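Local coordinates for protein phospho-furanose lactonase (Mycoplasma synoviae, PDB 3OVG) that hydrolyses phosphorylated furanose lactones such as D-xylono-1,4-lactone 5-phosphate, using two zinc ions per subunit, at residues Phe7-Val11 with Asn94-Ser98; His28-Asn32 with Met45-Ser51. All blocks are in the same frame, centred on the assembly; numbering follows the deposited sequence.

Interaction 1. Residues Phe7-Val11 with Asn94-Ser98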
loop_
_atom_site.group_PDB
_atom_site.type_symbol
_atom_site.label_atom_id
_atom_site.label_comp_id
_atom_site.label_asym_id
_atom_site.label_seq_id
_atom_site.Cartn_x
_atom_site.Cartn_y
_atom_site.Cartn_z
ATOM N N PHE A 7 31.201 -37.155 -12.895
ATOM C CA PHE A 7 30.085 -37.296 -11.978
ATOM C C PHE A 7 29.292 -36.006 -11.782
ATOM O O PHE A 7 29.781 -34.910 -12.076
ATOM C CB PHE A 7 30.570 -37.823 -10.629
ATOM C CG PHE A 7 31.380 -36.831 -9.847
ATOM C CD1 PHE A 7 30.761 -35.948 -8.976
ATOM C CD2 PHE A 7 32.764 -36.776 -10.000
ATOM C CE1 PHE A 7 31.529 -35.033 -8.220
ATOM C CE2 PHE A 7 33.528 -35.876 -9.277
ATOM C CZ PHE A 7 32.915 -35.001 -8.392
ATOM N N ALA A 8 28.063 -36.159 -11.299
ATOM C CA ALA A 8 27.282 -35.051 -10.758
ATOM C C ALA A 8 27.130 -35.324 -9.268
ATOM O O ALA A 8 27.161 -36.472 -8.824
ATOM C CB ALA A 8 25.926 -34.969 -11.427
ATOM N N ARG A 9 26.940 -34.278 -8.491
ATOM C CA ARG A 9 26.897 -34.461 -7.044
ATOM C C ARG A 9 25.461 -34.287 -6.540
ATOM O O ARG A 9 24.982 -33.160 -6.461
ATOM C CB ARG A 9 27.834 -33.450 -6.367
ATOM C CG ARG A 9 27.750 -33.443 -4.846
ATOM C CD ARG A 9 29.078 -33.009 -4.247
ATOM N NE ARG A 9 30.163 -33.909 -4.628
ATOM C CZ ARG A 9 31.464 -33.600 -4.570
ATOM N NH1 ARG A 9 31.873 -32.404 -4.160
ATOM N NH2 ARG A 9 32.365 -34.486 -4.956
ATOM N N THR A 10 24.765 -35.388 -6.231
ATOM C CA THR A 10 23.399 -35.309 -5.732
ATOM C C THR A 10 23.410 -35.340 -4.226
ATOM O O THR A 10 24.458 -35.591 -3.604
ATOM C CB THR A 10 22.464 -36.466 -6.229
ATOM O OG1 THR A 10 22.736 -37.673 -5.508
ATOM C CG2 THR A 10 22.621 -36.702 -7.700
ATOM N N VAL A 11 22.245 -35.071 -3.640
ATOM C CA VAL A 11 22.107 -35.057 -2.187
ATOM C C VAL A 11 22.347 -36.442 -1.628
ATOM O O VAL A 11 22.775 -36.591 -0.512
ATOM C CB VAL A 11 20.729 -34.479 -1.729
ATOM C CG1 VAL A 11 20.607 -33.026 -2.227
ATOM C CG2 VAL A 11 19.557 -35.365 -2.233
ATOM N N ASN A 94 16.709 -38.222 -8.965
ATOM C CA ASN A 94 17.870 -37.598 -8.317
ATOM C C ASN A 94 17.591 -36.139 -7.972
ATOM O O ASN A 94 16.902 -35.429 -8.733
ATOM C CB ASN A 94 19.119 -37.605 -9.209
ATOM C CG ASN A 94 19.508 -39.005 -9.711
ATOM O OD1 ASN A 94 19.340 -39.320 -10.907
ATOM N ND2 ASN A 94 20.044 -39.836 -8.811
ATOM N N VAL A 95 18.150 -35.686 -6.853
ATOM C CA VAL A 95 18.091 -34.272 -6.478
ATOM C C VAL A 95 19.490 -33.653 -6.316
ATOM O O VAL A 95 20.397 -34.224 -5.671
ATOM C CB VAL A 95 17.301 -34.080 -5.197
ATOM C CG1 VAL A 95 17.301 -32.594 -4.793
ATOM C CG2 VAL A 95 15.861 -34.613 -5.374
ATOM N N ILE A 96 19.675 -32.488 -6.925
ATOM C CA ILE A 96 20.919 -31.764 -6.769
ATOM C C ILE A 96 20.568 -30.461 -6.091
ATOM O O ILE A 96 19.681 -29.741 -6.545
ATOM C CB ILE A 96 21.597 -31.517 -8.107
ATOM C CG1 ILE A 96 22.072 -32.853 -8.706
ATOM C CG2 ILE A 96 22.779 -30.529 -7.929
ATOM C CD1 ILE A 96 22.725 -32.678 -10.098
HETATM N N MSE A 97 21.229 -30.159 -4.978
HETATM C CA MSE A 97 20.892 -28.945 -4.254
HETATM C C MSE A 97 21.990 -27.903 -4.424
HETATM O O MSE A 97 23.082 -28.238 -4.883
HETATM C CB MSE A 97 20.645 -29.258 -2.769
HETATM C CG MSE A 97 19.303 -29.984 -2.560
HETATM SE SE MSE A 97 19.048 -30.198 -0.609
HETATM C CE MSE A 97 18.371 -28.399 -0.139
ATOM N N SER A 98 21.720 -26.660 -4.001
ATOM C CA SER A 98 22.608 -25.551 -4.332
ATOM C C SER A 98 23.237 -24.902 -3.138
ATOM O O SER A 98 22.618 -24.807 -2.058
ATOM C CB SER A 98 21.851 -24.492 -5.113
ATOM O OG SER A 98 22.724 -23.464 -5.549
HETATM O O HOH W 1 23.382 -31.832 -4.297
#

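Interaction 2. Residues His28-Asn32 with Met45-Ser51. With ZN (zinc ion), chain G.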
loop_
_atom_site.group_PDB
_atom_site.type_symbol
_atom_site.label_atom_id
_atom_site.label_comp_id
_atom_site.label_asym_id
_atom_site.label_seq_id
_atom_site.Cartn_x
_atom_site.Cartn_y
_atom_site.Cartn_z
ATOM N N HIS A 28 11.885 -26.252 -7.848
ATOM C CA HIS A 28 11.745 -26.090 -6.419
ATOM C C HIS A 28 10.752 -27.081 -5.907
ATOM O O HIS A 28 9.917 -27.534 -6.654
ATOM C CB HIS A 28 11.247 -24.681 -6.069
ATOM C CG HIS A 28 12.141 -23.607 -6.571
ATOM N ND1 HIS A 28 13.235 -23.171 -5.865
ATOM C CD2 HIS A 28 12.152 -22.931 -7.744
ATOM C CE1 HIS A 28 13.877 -22.260 -6.569
ATOM N NE2 HIS A 28 13.243 -22.105 -7.718
ATOM N N PHE A 29 10.830 -27.377 -4.615
ATOM C CA PHE A 29 9.773 -28.123 -3.958
ATOM C C PHE A 29 9.470 -27.500 -2.610
ATOM O O PHE A 29 8.318 -27.170 -2.310
ATOM C CB PHE A 29 10.168 -29.589 -3.797
ATOM C CG PHE A 29 10.102 -30.369 -5.076
ATOM C CD1 PHE A 29 8.888 -30.554 -5.728
ATOM C CD2 PHE A 29 11.240 -30.931 -5.616
ATOM C CE1 PHE A 29 8.819 -31.295 -6.946
ATOM C CE2 PHE A 29 11.179 -31.665 -6.814
ATOM C CZ PHE A 29 9.962 -31.859 -7.468
ATOM N N ILE A 30 10.517 -27.362 -1.797
ATOM C CA ILE A 30 10.403 -26.738 -0.494
ATOM C C ILE A 30 11.043 -25.346 -0.501
ATOM O O ILE A 30 12.210 -25.190 -0.875
ATOM C CB ILE A 30 11.097 -27.602 0.572
ATOM C CG1 ILE A 30 10.530 -29.040 0.528
ATOM C CG2 ILE A 30 10.960 -26.944 1.967
ATOM C CD1 ILE A 30 9.086 -29.151 0.988
ATOM N N LYS A 31 10.261 -24.347 -0.104
ATOM C CA LYS A 31 10.755 -23.015 0.168
ATOM C C LYS A 31 10.308 -22.708 1.581
ATOM O O LYS A 31 9.116 -22.481 1.862
ATOM C CB LYS A 31 10.184 -21.986 -0.817
ATOM C CG LYS A 31 10.806 -22.054 -2.229
ATOM C CD LYS A 31 10.209 -20.950 -3.167
ATOM C CE LYS A 31 10.991 -20.863 -4.503
ATOM N NZ LYS A 31 10.635 -19.612 -5.287
ATOM N N ASN A 32 11.268 -22.724 2.483
ATOM C CA ASN A 32 10.971 -22.625 3.894
ATOM C C ASN A 32 11.283 -21.213 4.410
ATOM O O ASN A 32 12.392 -20.930 4.835
ATOM C CB ASN A 32 11.808 -23.700 4.606
ATOM C CG ASN A 32 11.559 -23.758 6.082
ATOM O OD1 ASN A 32 12.477 -24.041 6.871
ATOM N ND2 ASN A 32 10.329 -23.498 6.480
HETATM N N MSE A 45 6.236 -22.845 0.496
HETATM C CA MSE A 45 5.939 -24.186 -0.008
HETATM C C MSE A 45 6.515 -25.249 0.912
HETATM O O MSE A 45 7.732 -25.531 0.880
HETATM C CB MSE A 45 6.506 -24.364 -1.443
HETATM C CG MSE A 45 6.064 -23.255 -2.384
HETATM SE SE MSE A 45 6.907 -23.262 -4.190
HETATM C CE MSE A 45 6.356 -25.071 -4.743
ATOM N N LEU A 46 5.658 -25.860 1.729
ATOM C CA LEU A 46 6.162 -26.661 2.833
ATOM C C LEU A 46 5.717 -28.110 2.816
ATOM O O LEU A 46 5.846 -28.822 3.828
ATOM C CB LEU A 46 5.714 -26.055 4.157
ATOM C CG LEU A 46 6.405 -24.768 4.585
ATOM C CD1 LEU A 46 5.584 -24.159 5.697
ATOM C CD2 LEU A 46 7.837 -25.057 5.048
ATOM N N ASN A 47 5.209 -28.576 1.689
ATOM C CA ASN A 47 4.504 -29.850 1.704
ATOM C C ASN A 47 5.336 -30.956 1.042
ATOM O O ASN A 47 5.490 -31.036 -0.185
ATOM C CB ASN A 47 3.081 -29.649 1.120
ATOM C CG ASN A 47 2.170 -30.838 1.316
ATOM O OD1 ASN A 47 2.617 -31.969 1.301
ATOM N ND2 ASN A 47 0.866 -30.582 1.460
ATOM N N VAL A 48 5.920 -31.792 1.888
ATOM C CA VAL A 48 6.701 -32.913 1.428
ATOM C C VAL A 48 5.854 -33.912 0.618
ATOM O O VAL A 48 6.264 -34.366 -0.457
ATOM C CB VAL A 48 7.362 -33.646 2.618
ATOM C CG1 VAL A 48 7.808 -35.035 2.208
ATOM C CG2 VAL A 48 8.523 -32.834 3.158
ATOM N N ASP A 49 4.693 -34.279 1.137
ATOM C CA ASP A 49 3.852 -35.254 0.436
ATOM C C ASP A 49 3.490 -34.748 -0.943
ATOM O O ASP A 49 3.562 -35.474 -1.891
ATOM C CB ASP A 49 2.589 -35.604 1.244
ATOM C CG ASP A 49 2.918 -36.359 2.522
ATOM O OD1 ASP A 49 4.037 -36.934 2.585
ATOM O OD2 ASP A 49 2.080 -36.391 3.463
ATOM N N ALA A 50 3.099 -33.495 -1.052
ATOM C CA ALA A 50 2.752 -32.942 -2.363
ATOM C C ALA A 50 3.929 -32.895 -3.316
ATOM O O ALA A 50 3.749 -33.059 -4.523
ATOM C CB ALA A 50 2.140 -31.560 -2.223
ATOM N N SER A 51 5.123 -32.625 -2.789
ATOM C CA SER A 51 6.311 -32.486 -3.639
ATOM C C SER A 51 6.683 -33.834 -4.239
ATOM O O SER A 51 7.050 -33.956 -5.445
ATOM C CB SER A 51 7.494 -31.927 -2.842
ATOM O OG SER A 51 7.215 -30.618 -2.377
HETATM ZN ZN ZN G . 13.680 -20.305 -9.065
HETATM O O HOH W 2 12.033 -19.173 -7.554
HETATM O O HOH W 3 13.074 -18.297 -10.132
#

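Interaction 1. Residues Phe7-Val11 with Asn94-Ser98
The carbonyl oxygen of Val95 accepts the backbone N-H of Val11 at 2.9 Å between Val11 N and Val95 O. Thr10 crowds the same oxygen, its CB lying 3.1 Å from Val95 O. CB is the part of the threonine that meets the carbonyl; with chi1 at 77°, OG1 bonds back to Leu12 N and Gly13 O in its own turn, while CG2 meets Asn94 CB and Ile96 CG1. A second link is indirect. Water 1 donates to Arg9 O at 3.0 Å and accepts from Met97 N at 2.8 Å, filling a place where the two backbones do not meet. Strand 94-97 is the third strand of the TIM barrel in chain order. Its residues Asn94 and Ile96 bond with strand 63-68, so Val95 O and Met97 N look out from its other edge, and it is this edge that the N-terminal hairpin (strands 7-10 and 13-16) meets. Strand 7-10 crosses nearly at right angles, at 81°, consistent with one direct bond and one water bridge in place of a ladder. Apolar groups fill the angle between the strands. Val11 divides its methyls: CG2 packs on Val95 at 3.9 Å from its CB, whereas CG1 presses on the selenomethionine Met97, where the 3.3 Å to CG is unusually tight and may partly reflect the model. Helix 78-88 covers this valine with Leu82 and Ala85. Ile96 lays CG1 and CG2 beside Arg9 O and reaches Ala8 with its far end, CD1 standing 4.2 Å from Ala8 CB; the small alanine suits the approach. Arg9 itself leads its guanidinium away to a salt bridge with Asp14.

Interaction 2. Residues His28-Asn32 with Met45-Ser51
Lys31 and Met45 form a single antiparallel bridge, a hydrogen-bonded pair in which Lys31 N reaches Met45 O at 3.0 Å and Met45 N reaches Lys31 O at 3.2 Å. Met45 O is approached as well by a CA-H of Ile30, with 3.2 Å between Ile30 CA and that oxygen. From the bridge the Lys31 and Met45 side chains run alongside each other in the same direction, Lys31 CD passing the selenium of Met45, which is a selenomethionine. The lysine is extended beyond CG, a length that carries CE over one face of the His28 ring, 3.5 Å above its plane and toward the rim. Its ammonium then donates to water 2, itself a ligand of the zinc, at 2.7 Å from NZ and is held further by Gly276 O and Glu36. One residue before Lys31, Ile30 folds CD1 (chi2 -68°) against the start of helix 48-60, near Val48 CG2 and the Leu46 and Asn47 backbone. Phe29 meets the same helix obliquely, CD1 lying 3.5 Å from Ser51 CB. Serine suits this buried place because its hydroxyl bonds to Asn47 O, which also takes Ser51 N from the opposite face of its plane. Asn47 is the N-cap: its OD1 accepts Ala50 N at 2.8 Å, from above the amide plane. At the outer end, Leu46 CD2 packs on Asn32 ND2, and Tyr110 of the second subunit covers both residues. The segment 28-32 follows the first barrel strand, 22-25, and His28 NE2 binds zinc at 2.3 Å beside His26; these two histidines, separated by one residue, form the His-X-His signature of the binuclear metal site in the phosphotriesterase family.

In the fold
Interaction 2 is nested in the chain loop that interaction 1 closes, and their centres lie 18 Å apart; the nearest atoms come to about 6 Å without touching. Helix 78-88 spans the gap: Leu82 and Ala85 meet Val11 of interaction 1, and Ile84 meets Phe29, Ile30 and Ser51 of interaction 2. Thr68, on strand 63-68, likewise touches both Met97 and Phe29. Their relation to the metals differs. Interaction 2 supplies a zinc ligand and lies close to the substrate-binding residue Ile278, about 4 Å from the side chain of Met45, whereas the side chain of Met97 in interaction 1 stays about 13 Å from a bound zinc.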